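Local coordinates for USG-1 protein homolog (Pseudomonas aeruginosa, PDB 2HJS), which is probably an oxidoreductase of the aspartate-semialdehyde dehydrogenase family that binds NAD or NADP and forms dimers, though its own reaction is not established, at residues A[10-15]-A[72-77]; A[27-32]-A[326-331]; A[37-42]-A[64-69]; A[286-291]-A[312-317]; A[292-297]-A[318-323]. All coordinates share one frame; numbering follows the deposited sequence.

From the N terminus, strand 9-12 opens interaction 1, which closes at strand 71-74, its neighbour in the sheet of the probable NAD-binding domain. Interaction 3 is nested in that loop: it joins strand 36-40 to the 64-69 turn and touches interaction 1 through backbone bonds between strands 9-12 and 36-40. The end of helix 17-28 opens interaction 2, which closes only at helix 317-336 and so crosses interaction 1. It encloses interactions 3, 4 and 5. Interactions 4 and 5 cross each other. They tie strands 294-301 and 308-315 of the second sheet to the 286-291 turn and to the start of helix 317-336. R319 of interaction 5 also bridges to E28 of interaction 2.

Interaction 1. Residues A[10-15]-A[72-77]; sequences AVVGAT and AFFAAA
V12 holds CG1 anti to its backbone N (chi1 178°), which leaves CG2 beside that N and turned to the ring of F74. The ring is set by F74 CG lying anti to its own carbonyl carbon (chi1 -85°). V12 CG2 then sits over the middle of one ring face, 4.0 Å from the F74 centroid and close to the ring normal. This is a CH-pi contact. The other methyl, V12 CG1, lies near the rim at F74 CD2 and also meets A76 CB. The two side chains run side by side and point the same way from the sheet. A10 and A72 lie on the same face. V11 and F73 are on the other face, where V11 CG2 meets F73 CD2 at 4.2 Å, and helix 17-28 packs over both through L22.

The strands are parallel, with V11 level with F73. F73 N donates to A10 O at 3.0 Å, and V12 N donates to F73 O at 2.8 Å. A75 N then bonds to V12 O at 2.8 Å, so the ladder runs one step past the paired residues. G13 has positive phi and, with no side chain, lies close against A75 and A76. A76 CB packs on G13 CA at 3.7 Å. Beyond this touch the chains separate. A water donates to G13 O and A75 O and joins the two loops. A77 follows as the N-cap of helix 78-90. Adjacent parallel strands, the first of which ends in a tight turn at a glycine, are typical of the Rossmann-type NAD(P)-binding domain.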
# COMPACT_ATOMS: atom_id res chain seq x y z
N ALA A 10 19.96 -31.85 -0.36
CA ALA A 10 20.28 -31.02 -1.51
C ALA A 10 19.55 -29.69 -1.37
O ALA A 10 18.42 -29.66 -0.90
CB ALA A 10 19.84 -31.70 -2.79
N VAL A 11 20.20 -28.59 -1.76
CA VAL A 11 19.50 -27.31 -1.93
C VAL A 11 19.63 -26.88 -3.39
O VAL A 11 20.71 -26.52 -3.86
CB VAL A 11 20.01 -26.18 -0.99
CG1 VAL A 11 19.29 -24.84 -1.27
CG2 VAL A 11 19.84 -26.59 0.48
N VAL A 12 18.50 -26.95 -4.09
CA VAL A 12 18.38 -26.59 -5.50
C VAL A 12 18.06 -25.11 -5.57
O VAL A 12 17.14 -24.64 -4.89
CB VAL A 12 17.31 -27.47 -6.18
CG1 VAL A 12 17.12 -27.09 -7.63
CG2 VAL A 12 17.74 -28.96 -6.09
N GLY A 13 18.86 -24.37 -6.33
CA GLY A 13 18.74 -22.91 -6.43
C GLY A 13 19.51 -22.20 -5.33
O GLY A 13 19.14 -21.13 -4.87
N ALA A 14 20.64 -22.79 -4.95
CA ALA A 14 21.39 -22.39 -3.78
C ALA A 14 21.96 -21.00 -3.91
O ALA A 14 22.23 -20.35 -2.91
CB ALA A 14 22.50 -23.41 -3.49
N THR A 15 22.17 -20.54 -5.15
CA THR A 15 22.82 -19.24 -5.39
C THR A 15 21.78 -18.11 -5.49
O THR A 15 22.13 -16.94 -5.57
CB THR A 15 23.66 -19.27 -6.68
OG1 THR A 15 22.80 -19.61 -7.78
CG2 THR A 15 24.76 -20.32 -6.59
N ALA A 72 15.33 -32.65 -0.21
CA ALA A 72 15.72 -31.57 -1.13
C ALA A 72 14.83 -30.35 -0.96
O ALA A 72 13.60 -30.45 -0.97
CB ALA A 72 15.70 -32.02 -2.57
N PHE A 73 15.47 -29.20 -0.79
CA PHE A 73 14.78 -27.93 -0.82
C PHE A 73 14.91 -27.37 -2.22
O PHE A 73 16.04 -27.14 -2.68
CB PHE A 73 15.42 -26.97 0.17
CG PHE A 73 15.31 -27.42 1.60
CD1 PHE A 73 14.16 -27.11 2.35
CD2 PHE A 73 16.34 -28.12 2.21
CE1 PHE A 73 14.04 -27.51 3.69
CE2 PHE A 73 16.25 -28.54 3.56
CZ PHE A 73 15.10 -28.21 4.31
N PHE A 74 13.78 -27.17 -2.90
CA PHE A 74 13.78 -26.56 -4.22
C PHE A 74 13.45 -25.07 -4.08
O PHE A 74 12.30 -24.69 -3.91
CB PHE A 74 12.78 -27.26 -5.15
CG PHE A 74 13.33 -28.49 -5.85
CD1 PHE A 74 13.64 -29.65 -5.14
CD2 PHE A 74 13.53 -28.48 -7.24
CE1 PHE A 74 14.16 -30.79 -5.80
CE2 PHE A 74 14.03 -29.61 -7.90
CZ PHE A 74 14.35 -30.76 -7.18
N ALA A 75 14.49 -24.25 -4.12
CA ALA A 75 14.38 -22.81 -4.00
C ALA A 75 14.81 -22.14 -5.30
O ALA A 75 15.36 -21.04 -5.29
CB ALA A 75 15.25 -22.32 -2.82
N ALA A 76 14.57 -22.81 -6.43
CA ALA A 76 14.96 -22.29 -7.75
C ALA A 76 13.73 -21.81 -8.55
O ALA A 76 12.62 -21.85 -8.05
CB ALA A 76 15.74 -23.34 -8.53
N ALA A 77 13.94 -21.37 -9.79
CA ALA A 77 12.82 -21.00 -10.66
C ALA A 77 11.82 -22.16 -10.74
O ALA A 77 12.21 -23.33 -10.59
CB ALA A 77 13.34 -20.65 -12.04
O HOH W 1 16.70 -19.00 -4.52

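Interaction 2. Residues A[27-32]-A[326-331]; sequences DERDFP and AVLLGE
A Schellman motif ends helix 17-28, and the chain just around it packs on the C-terminal helix 317-336. R29 and E331 carry the polar half of the contact. R29 forms a side-on, two-nitrogen salt bridge with the carboxylate: R29 NE donates to E331 OE2 at 2.7 Å, and R29 NH2 donates to E331 OE1 at 2.9 Å. The first bond is nearly straight, 168° at the hydrogen. Both acceptors lie near the guanidinium plane and both oxygens are met on the syn side, although the two flat groups are turned 32° from each other. The two side chains cross at about a right angle, and the bend of R29 at chi3 (63°) turns its NE edge to the carboxylate. A water donates to E331 OE2 and to R29 O, so it links the carboxylate to the helix end. L328 CD2 lies over one face of the guanidinium, 3.5 Å from R29 NH2.

F31 carries the apolar half. Its ring atom F31 CE1 is 3.7 Å from E331 CG, while the ring edge points at the backbone of V327 and G330. F31 CD1 also meets V327 CG1 at 4.2 Å. G330 has no side chain, and F31 CE1 comes within 3.9 Å of G330 C. D30, with positive phi, is the C-prime residue; F31 N bonds back to L26 O and D30 N to D27 O, the pair of bonds of a Schellman motif.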
# COMPACT_ATOMS: atom_id res chain seq x y z
N ASP A 27 22.70 -23.91 8.58
CA ASP A 27 23.92 -23.85 9.38
C ASP A 27 23.56 -23.27 10.77
O ASP A 27 23.82 -23.90 11.81
CB ASP A 27 24.93 -22.99 8.63
CG ASP A 27 26.26 -22.86 9.33
OD1 ASP A 27 26.56 -23.60 10.30
OD2 ASP A 27 27.04 -22.00 8.87
N GLU A 28 22.92 -22.10 10.77
CA GLU A 28 22.47 -21.41 11.99
C GLU A 28 21.66 -22.27 12.96
O GLU A 28 21.82 -22.16 14.18
CB GLU A 28 21.53 -20.26 11.61
CG GLU A 28 22.03 -18.88 11.85
CD GLU A 28 20.90 -17.84 11.66
OE1 GLU A 28 20.94 -17.11 10.63
OE2 GLU A 28 19.97 -17.79 12.53
N ARG A 29 20.75 -23.08 12.40
CA ARG A 29 19.82 -23.86 13.19
C ARG A 29 20.33 -25.26 13.45
O ARG A 29 19.60 -26.10 14.01
CB ARG A 29 18.43 -23.92 12.50
CG ARG A 29 17.77 -22.56 12.32
CD ARG A 29 16.41 -22.68 11.67
NE ARG A 29 15.48 -23.43 12.50
CZ ARG A 29 14.77 -22.93 13.51
NH1 ARG A 29 14.82 -21.63 13.81
NH2 ARG A 29 13.98 -23.72 14.21
N ASP A 30 21.59 -25.52 13.07
CA ASP A 30 22.17 -26.84 13.21
C ASP A 30 21.32 -27.96 12.69
O ASP A 30 21.13 -28.97 13.37
CB ASP A 30 22.51 -27.14 14.67
CG ASP A 30 23.84 -26.64 15.04
OD1 ASP A 30 24.82 -27.35 14.72
OD2 ASP A 30 23.90 -25.53 15.62
N PHE A 31 20.83 -27.80 11.47
CA PHE A 31 20.08 -28.84 10.82
C PHE A 31 20.92 -30.10 10.79
O PHE A 31 22.11 -30.05 10.44
CB PHE A 31 19.72 -28.41 9.41
CG PHE A 31 18.53 -29.14 8.83
CD1 PHE A 31 17.24 -28.65 9.01
CD2 PHE A 31 18.71 -30.30 8.07
CE1 PHE A 31 16.14 -29.32 8.45
CE2 PHE A 31 17.63 -30.95 7.50
CZ PHE A 31 16.34 -30.46 7.70
N PRO A 32 20.33 -31.23 11.21
CA PRO A 32 21.14 -32.45 11.41
C PRO A 32 21.47 -33.25 10.14
O PRO A 32 21.27 -34.47 10.08
CB PRO A 32 20.31 -33.26 12.41
CG PRO A 32 18.90 -32.78 12.21
CD PRO A 32 18.92 -31.41 11.58
N ALA A 326 10.29 -22.98 5.07
CA ALA A 326 10.71 -24.20 4.39
C ALA A 326 11.58 -25.06 5.33
O ALA A 326 11.40 -26.27 5.43
CB ALA A 326 11.47 -23.86 3.10
N VAL A 327 12.51 -24.43 6.03
CA VAL A 327 13.40 -25.15 6.94
C VAL A 327 12.61 -25.74 8.13
O VAL A 327 12.82 -26.89 8.51
CB VAL A 327 14.55 -24.24 7.42
CG1 VAL A 327 15.40 -24.96 8.46
CG2 VAL A 327 15.44 -23.81 6.24
N LEU A 328 11.69 -24.95 8.70
CA LEU A 328 10.85 -25.43 9.79
C LEU A 328 10.07 -26.68 9.39
O LEU A 328 9.94 -27.62 10.20
CB LEU A 328 9.90 -24.32 10.26
CG LEU A 328 10.50 -23.12 10.99
CD1 LEU A 328 9.42 -22.05 11.21
CD2 LEU A 328 11.10 -23.53 12.32
N LEU A 329 9.56 -26.70 8.15
CA LEU A 329 8.89 -27.87 7.56
C LEU A 329 9.82 -29.06 7.45
O LEU A 329 9.44 -30.17 7.80
CB LEU A 329 8.30 -27.51 6.18
CG LEU A 329 7.50 -28.59 5.42
CD1 LEU A 329 6.39 -29.17 6.31
CD2 LEU A 329 6.90 -27.98 4.13
N GLY A 330 11.05 -28.83 6.98
CA GLY A 330 12.07 -29.85 6.96
C GLY A 330 12.39 -30.40 8.35
O GLY A 330 12.59 -31.60 8.51
N GLU A 331 12.45 -29.51 9.34
CA GLU A 331 12.68 -29.92 10.74
C GLU A 331 11.54 -30.81 11.25
O GLU A 331 11.78 -31.79 11.96
CB GLU A 331 12.90 -28.70 11.63
CG GLU A 331 14.24 -28.02 11.39
CD GLU A 331 14.44 -26.72 12.16
OE1 GLU A 331 13.50 -26.25 12.86
OE2 GLU A 331 15.53 -26.14 12.04
O HOH W 2 17.64 -27.61 12.74

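Interaction 3. Residues A[37-42]-A[64-69]; sequences HLLASA and FDFSSV
L39 lies over one face of the F64 ring and crosses it at about a right angle. The pair belongs to the Rossmann-type NAD(P)-binding domain, where the loop 64-69 folds back over strand 36-40 before leading into strand 71-74. L39 CD1 stands 3.7 Å from the F64 centroid, 20° off the ring normal and displaced toward the CG side of the ring. This is a CH-pi contact. The second methyl, L39 CD2, is 3.6 Å from F64 CD1, so both methyls rest on the same face of the ring.

F64 CG is anti to its backbone N (chi1 -171°), which swings the ring out from the loop onto the strand. Its far end reaches H37. There F64 CE1 lies over a face of the imidazole, 3.7 Å from H37 CG. The two planes are inclined at 53°, so the pair is neither a stack nor edge-to-face. F66 takes up a third position: F64 CD2 is over the centre of its ring face. L39 CD1 touches F66 CZ loosely, at 4.4 Å. V69 closes the row with CG1, 3.4 Å from H37 CD2 and at the edge of the F64 ring.

The loop is held in shape by its own bonds. D65 OD1 accepts S67 N in an Asx turn, and also S67 OG, both from one face of the carboxylate. D65 O takes S68 N and S68 OG. At the imidazole edge, a water lies in the ring plane, 2.8 Å from H37 NE2, and donates to S68 O, which also accepts N8 ND2.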
# COMPACT_ATOMS: atom_id res chain seq x y z
N HIS A 37 24.47 -30.86 -0.48
CA HIS A 37 24.77 -30.65 -1.88
C HIS A 37 24.05 -29.40 -2.37
O HIS A 37 22.81 -29.33 -2.32
CB HIS A 37 24.33 -31.87 -2.70
CG HIS A 37 24.98 -33.14 -2.28
ND1 HIS A 37 26.27 -33.46 -2.64
CD2 HIS A 37 24.54 -34.16 -1.51
CE1 HIS A 37 26.60 -34.63 -2.11
NE2 HIS A 37 25.56 -35.08 -1.43
N LEU A 38 24.82 -28.43 -2.83
CA LEU A 38 24.30 -27.18 -3.37
C LEU A 38 24.19 -27.25 -4.89
O LEU A 38 25.14 -27.56 -5.58
CB LEU A 38 25.21 -26.02 -2.96
CG LEU A 38 25.51 -25.83 -1.47
CD1 LEU A 38 26.26 -24.52 -1.20
CD2 LEU A 38 24.24 -25.87 -0.64
N LEU A 39 23.01 -26.93 -5.43
CA LEU A 39 22.80 -27.06 -6.86
C LEU A 39 22.18 -25.83 -7.45
O LEU A 39 21.44 -25.13 -6.77
CB LEU A 39 21.95 -28.29 -7.17
CG LEU A 39 22.48 -29.60 -6.59
CD1 LEU A 39 21.35 -30.58 -6.45
CD2 LEU A 39 23.64 -30.17 -7.45
N ALA A 40 22.48 -25.58 -8.71
CA ALA A 40 21.86 -24.49 -9.46
C ALA A 40 21.84 -24.86 -10.94
O ALA A 40 22.30 -25.93 -11.31
CB ALA A 40 22.62 -23.20 -9.23
N SER A 41 21.31 -23.98 -11.78
CA SER A 41 21.35 -24.17 -13.23
C SER A 41 22.78 -23.99 -13.73
O SER A 41 23.55 -23.24 -13.11
CB SER A 41 20.40 -23.20 -13.92
OG SER A 41 19.06 -23.54 -13.62
N ALA A 42 23.12 -24.66 -14.83
CA ALA A 42 24.48 -24.60 -15.42
C ALA A 42 25.08 -23.17 -15.45
O ALA A 42 26.30 -23.01 -15.34
CB ALA A 42 24.47 -25.21 -16.82
N PHE A 64 22.76 -33.96 -11.42
CA PHE A 64 22.73 -34.48 -10.04
C PHE A 64 21.93 -35.77 -9.85
O PHE A 64 20.83 -35.90 -10.40
CB PHE A 64 22.21 -33.40 -9.07
CG PHE A 64 22.35 -33.77 -7.61
CD1 PHE A 64 23.61 -33.77 -6.99
CD2 PHE A 64 21.23 -34.11 -6.84
CE1 PHE A 64 23.74 -34.09 -5.64
CE2 PHE A 64 21.36 -34.43 -5.49
CZ PHE A 64 22.62 -34.43 -4.89
N ASP A 65 22.49 -36.68 -9.05
CA ASP A 65 21.84 -37.94 -8.66
C ASP A 65 21.07 -37.78 -7.35
O ASP A 65 21.68 -37.83 -6.27
CB ASP A 65 22.88 -39.08 -8.52
CG ASP A 65 22.25 -40.46 -8.21
OD1 ASP A 65 21.02 -40.64 -8.29
OD2 ASP A 65 23.03 -41.38 -7.88
N PHE A 66 19.75 -37.59 -7.47
CA PHE A 66 18.88 -37.35 -6.31
C PHE A 66 18.68 -38.59 -5.41
O PHE A 66 18.22 -38.48 -4.28
CB PHE A 66 17.51 -36.78 -6.74
CG PHE A 66 17.52 -35.29 -7.04
CD1 PHE A 66 17.43 -34.35 -6.00
CD2 PHE A 66 17.60 -34.83 -8.35
CE1 PHE A 66 17.43 -32.96 -6.27
CE2 PHE A 66 17.59 -33.44 -8.64
CZ PHE A 66 17.51 -32.50 -7.59
N SER A 67 19.05 -39.77 -5.91
CA SER A 67 19.06 -40.93 -5.02
C SER A 67 20.10 -40.77 -3.89
O SER A 67 20.02 -41.44 -2.84
CB SER A 67 19.23 -42.25 -5.80
OG SER A 67 20.50 -42.29 -6.43
N SER A 68 21.05 -39.84 -4.07
CA SER A 68 22.12 -39.67 -3.08
C SER A 68 21.67 -38.88 -1.85
O SER A 68 22.36 -38.85 -0.82
CB SER A 68 23.32 -38.96 -3.70
OG SER A 68 22.97 -37.62 -4.01
N VAL A 69 20.51 -38.19 -1.99
CA VAL A 69 20.02 -37.42 -0.88
C VAL A 69 18.67 -37.98 -0.38
O VAL A 69 17.92 -38.67 -1.13
CB VAL A 69 19.98 -35.87 -1.21
CG1 VAL A 69 21.39 -35.33 -1.30
CG2 VAL A 69 19.26 -35.58 -2.54
O HOH W 3 24.82 -37.59 -0.39

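Interaction 4. Residues A[286-291]-A[312-317]; sequences GDALGQ and WIVSDN
D316 reaches from the end of strand 308-315 into the turn that follows helix 284-288. Its CB meets backbone oxygens first: D316 CB is 3.6 Å from A288 O and somewhat farther from Q291 O. CG is anti to the backbone N (chi1 -175°), which carries the carboxylate outward along the turn. D316 OD2 accepts G290 N at 2.9 Å in an almost straight bond, 168° at the hydrogen. The donor comes on the anti side, 19° out of the carboxylate plane. L289 CD1 lies 3.8 Å from the same D316 OD2.

The other oxygen, D316 OD1, serves helix 317-336. It accepts R319 N, so D316 is the N-cap of that helix, while OD2 holds a type II beta turn from A288 to Q291. G290, with positive phi, is the third residue of that turn. Q291 NE2 closes back on A288 O at 2.9 Å and also bonds to E293 O. On the strand side, A288 CB packs 3.7 Å from S315 C, and V314 CG2 lies close to it. A water accepts from D316 N and lies 2.9 Å from Q291 O.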
# COMPACT_ATOMS: atom_id res chain seq x y z
N GLY A 286 13.15 -0.99 9.65
CA GLY A 286 13.41 -0.91 11.06
C GLY A 286 13.38 -2.22 11.81
O GLY A 286 14.15 -2.39 12.74
N ASP A 287 12.49 -3.14 11.44
CA ASP A 287 12.25 -4.32 12.28
C ASP A 287 12.39 -5.68 11.61
O ASP A 287 12.98 -6.58 12.17
CB ASP A 287 10.89 -4.24 12.94
CG ASP A 287 10.68 -2.93 13.65
OD1 ASP A 287 11.16 -2.81 14.81
OD2 ASP A 287 10.06 -2.02 13.06
N ALA A 288 11.83 -5.83 10.41
CA ALA A 288 11.71 -7.17 9.83
C ALA A 288 13.02 -7.73 9.27
O ALA A 288 13.32 -8.90 9.51
CB ALA A 288 10.60 -7.22 8.78
N LEU A 289 13.80 -6.90 8.58
CA LEU A 289 14.94 -7.39 7.80
C LEU A 289 15.97 -8.13 8.65
O LEU A 289 16.36 -7.64 9.71
CB LEU A 289 15.61 -6.27 6.97
CG LEU A 289 16.78 -6.80 6.11
CD1 LEU A 289 16.29 -7.52 4.84
CD2 LEU A 289 17.90 -5.76 5.79
N GLY A 290 16.36 -9.33 8.21
CA GLY A 290 17.49 -10.06 8.79
C GLY A 290 17.18 -10.91 10.00
O GLY A 290 18.09 -11.47 10.63
N GLN A 291 15.90 -11.05 10.33
CA GLN A 291 15.52 -11.79 11.53
C GLN A 291 14.23 -12.62 11.36
O GLN A 291 13.57 -12.54 10.31
CB GLN A 291 15.55 -10.87 12.77
CG GLN A 291 14.60 -9.68 12.72
CD GLN A 291 13.21 -10.15 12.97
OE1 GLN A 291 12.90 -10.64 14.06
NE2 GLN A 291 12.35 -10.08 11.95
N TRP A 312 -1.53 -4.84 10.70
CA TRP A 312 -0.43 -4.48 9.81
C TRP A 312 0.68 -5.48 10.10
O TRP A 312 1.02 -5.71 11.24
CB TRP A 312 0.01 -3.05 10.09
CG TRP A 312 1.38 -2.63 9.57
CD1 TRP A 312 2.57 -2.62 10.29
CD2 TRP A 312 1.70 -2.11 8.26
NE1 TRP A 312 3.58 -2.13 9.49
CE2 TRP A 312 3.08 -1.82 8.25
CE3 TRP A 312 0.95 -1.88 7.10
CZ2 TRP A 312 3.72 -1.26 7.13
CZ3 TRP A 312 1.59 -1.34 5.98
CH2 TRP A 312 2.97 -1.03 6.02
N ILE A 313 1.20 -6.11 9.05
CA ILE A 313 2.14 -7.21 9.20
C ILE A 313 3.41 -6.87 8.41
O ILE A 313 3.34 -6.45 7.26
CB ILE A 313 1.55 -8.54 8.65
CG1 ILE A 313 0.19 -8.85 9.32
CG2 ILE A 313 2.57 -9.69 8.81
CD1 ILE A 313 -0.57 -10.00 8.65
N VAL A 314 4.58 -7.02 9.04
CA VAL A 314 5.81 -6.88 8.27
C VAL A 314 6.70 -8.07 8.54
O VAL A 314 6.80 -8.55 9.67
CB VAL A 314 6.57 -5.50 8.46
CG1 VAL A 314 5.70 -4.27 7.95
CG2 VAL A 314 7.07 -5.30 9.87
N SER A 315 7.33 -8.56 7.48
CA SER A 315 8.17 -9.75 7.58
C SER A 315 9.23 -9.72 6.50
O SER A 315 9.04 -9.12 5.42
CB SER A 315 7.31 -10.99 7.38
OG SER A 315 7.95 -12.14 7.96
N ASP A 316 10.34 -10.39 6.78
CA ASP A 316 11.41 -10.60 5.82
C ASP A 316 10.98 -11.71 4.84
O ASP A 316 10.98 -12.90 5.18
CB ASP A 316 12.71 -10.97 6.57
CG ASP A 316 13.91 -11.08 5.65
OD1 ASP A 316 13.73 -11.38 4.44
OD2 ASP A 316 15.05 -10.89 6.15
N ASN A 317 10.58 -11.30 3.63
CA ASN A 317 10.11 -12.23 2.61
C ASN A 317 11.14 -13.29 2.23
O ASN A 317 10.79 -14.42 1.94
CB ASN A 317 9.65 -11.46 1.36
CG ASN A 317 10.73 -10.56 0.80
OD1 ASN A 317 11.32 -9.73 1.51
ND2 ASN A 317 11.02 -10.74 -0.49
O HOH W 4 11.01 -11.50 9.41

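Interaction 5. Residues A[292-297]-A[318-323]; sequences DETYVG and VRKGAA
D292 OD1 is gripped by two nitrogens of R319: R319 NE at 2.7 Å and R319 NH2 at 2.9 Å. Both come side-on from one edge of the guanidinium. R319 NE approaches D292 OD1 nearly along its C-O axis, and R319 NH2 comes on the syn side. The two flat groups are almost coplanar, with planes 12° apart. R319 is extended from CG to NE, with CG anti to the backbone N (chi1 -178°), so it spans from the helix to the aspartate. Its NH2 also bridges to E28 of helix 17-28, so its charge is probably balanced by two carboxylates, D292 and E28.

K320, the next residue, reaches the same segment by another route. Its chain bends at chi2 and chi4 and wraps around the carbonyl of D292. K320 CD is 3.1 Å from D292 O, and K320 NZ donates to that oxygen at 2.7 Å. The contact lies in the family's dimerisation domain, where the start of helix 317-336 packs against the entry to strand 294-301. This strand is a neighbour of strand 308-315, which leads into the helix. K320 NZ also bonds to T294 OG1 at 3.1 Å, the two side chains crossing at about a right angle. E140 holds both ends of this pair: its OE2 forms a salt bridge with K320 NZ, and its OE1 a hydrogen bond with T294 OG1. T294 OG1 is bonded to S315 OG as well.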
# COMPACT_ATOMS: atom_id res chain seq x y z
N ASP A 292 13.88 -13.41 12.38
CA ASP A 292 12.89 -14.48 12.23
C ASP A 292 11.46 -14.09 12.56
O ASP A 292 10.55 -14.79 12.14
CB ASP A 292 13.24 -15.68 13.11
CG ASP A 292 14.62 -16.28 12.81
OD1 ASP A 292 15.26 -15.89 11.81
OD2 ASP A 292 15.06 -17.14 13.60
N GLU A 293 11.25 -13.04 13.35
CA GLU A 293 9.91 -12.67 13.77
C GLU A 293 9.13 -12.04 12.62
O GLU A 293 9.66 -11.25 11.84
CB GLU A 293 9.94 -11.67 14.94
CG GLU A 293 10.83 -12.12 16.13
CD GLU A 293 10.31 -13.40 16.72
OE1 GLU A 293 9.18 -13.39 17.24
OE2 GLU A 293 11.02 -14.44 16.62
N THR A 294 7.86 -12.38 12.55
CA THR A 294 6.91 -11.64 11.74
C THR A 294 6.26 -10.64 12.71
O THR A 294 5.70 -11.02 13.74
CB THR A 294 5.88 -12.61 11.17
OG1 THR A 294 6.52 -13.41 10.17
CG2 THR A 294 4.69 -11.90 10.58
N TYR A 295 6.38 -9.36 12.39
CA TYR A 295 5.90 -8.29 13.28
C TYR A 295 4.47 -7.89 12.93
O TYR A 295 4.15 -7.76 11.77
CB TYR A 295 6.79 -7.07 13.12
CG TYR A 295 8.11 -7.17 13.82
CD1 TYR A 295 8.31 -6.51 15.03
CD2 TYR A 295 9.17 -7.91 13.28
CE1 TYR A 295 9.53 -6.58 15.70
CE2 TYR A 295 10.41 -7.99 13.95
CZ TYR A 295 10.56 -7.32 15.16
OH TYR A 295 11.76 -7.36 15.84
N VAL A 296 3.63 -7.69 13.94
CA VAL A 296 2.23 -7.36 13.71
C VAL A 296 1.88 -6.16 14.58
O VAL A 296 2.11 -6.20 15.78
CB VAL A 296 1.27 -8.53 14.07
CG1 VAL A 296 -0.21 -8.16 13.70
CG2 VAL A 296 1.68 -9.78 13.34
N GLY A 297 1.32 -5.11 13.97
CA GLY A 297 0.85 -3.94 14.70
C GLY A 297 -0.46 -3.35 14.19
O GLY A 297 -1.12 -3.92 13.31
N VAL A 318 12.42 -12.94 2.27
CA VAL A 318 13.46 -13.89 1.91
C VAL A 318 13.80 -14.89 3.03
O VAL A 318 13.65 -16.11 2.86
CB VAL A 318 14.72 -13.17 1.40
CG1 VAL A 318 15.88 -14.16 1.19
CG2 VAL A 318 14.39 -12.42 0.09
N ARG A 319 14.23 -14.36 4.17
CA ARG A 319 14.67 -15.16 5.31
C ARG A 319 13.49 -15.87 5.99
O ARG A 319 13.59 -17.06 6.30
CB ARG A 319 15.38 -14.28 6.32
CG ARG A 319 15.92 -15.05 7.54
CD ARG A 319 16.36 -14.09 8.65
NE ARG A 319 16.73 -14.81 9.87
CZ ARG A 319 17.92 -15.37 10.10
NH1 ARG A 319 18.89 -15.30 9.20
NH2 ARG A 319 18.14 -16.02 11.25
N LYS A 320 12.40 -15.13 6.25
CA LYS A 320 11.29 -15.64 7.04
C LYS A 320 10.16 -16.28 6.19
O LYS A 320 9.93 -17.47 6.29
CB LYS A 320 10.72 -14.57 7.98
CG LYS A 320 9.40 -14.99 8.68
CD LYS A 320 9.61 -16.28 9.55
CE LYS A 320 8.39 -16.64 10.38
NZ LYS A 320 8.09 -15.71 11.51
N GLY A 321 9.47 -15.49 5.38
CA GLY A 321 8.31 -15.99 4.64
C GLY A 321 8.65 -17.21 3.81
O GLY A 321 7.97 -18.23 3.91
N ALA A 322 9.73 -17.13 3.04
CA ALA A 322 10.16 -18.25 2.21
C ALA A 322 11.06 -19.24 2.97
O ALA A 322 10.61 -20.36 3.30
CB ALA A 322 10.85 -17.75 0.96
N ALA A 323 12.30 -18.84 3.26
CA ALA A 323 13.34 -19.78 3.73
C ALA A 323 13.11 -20.45 5.09
O ALA A 323 13.23 -21.67 5.22
CB ALA A 323 14.75 -19.12 3.69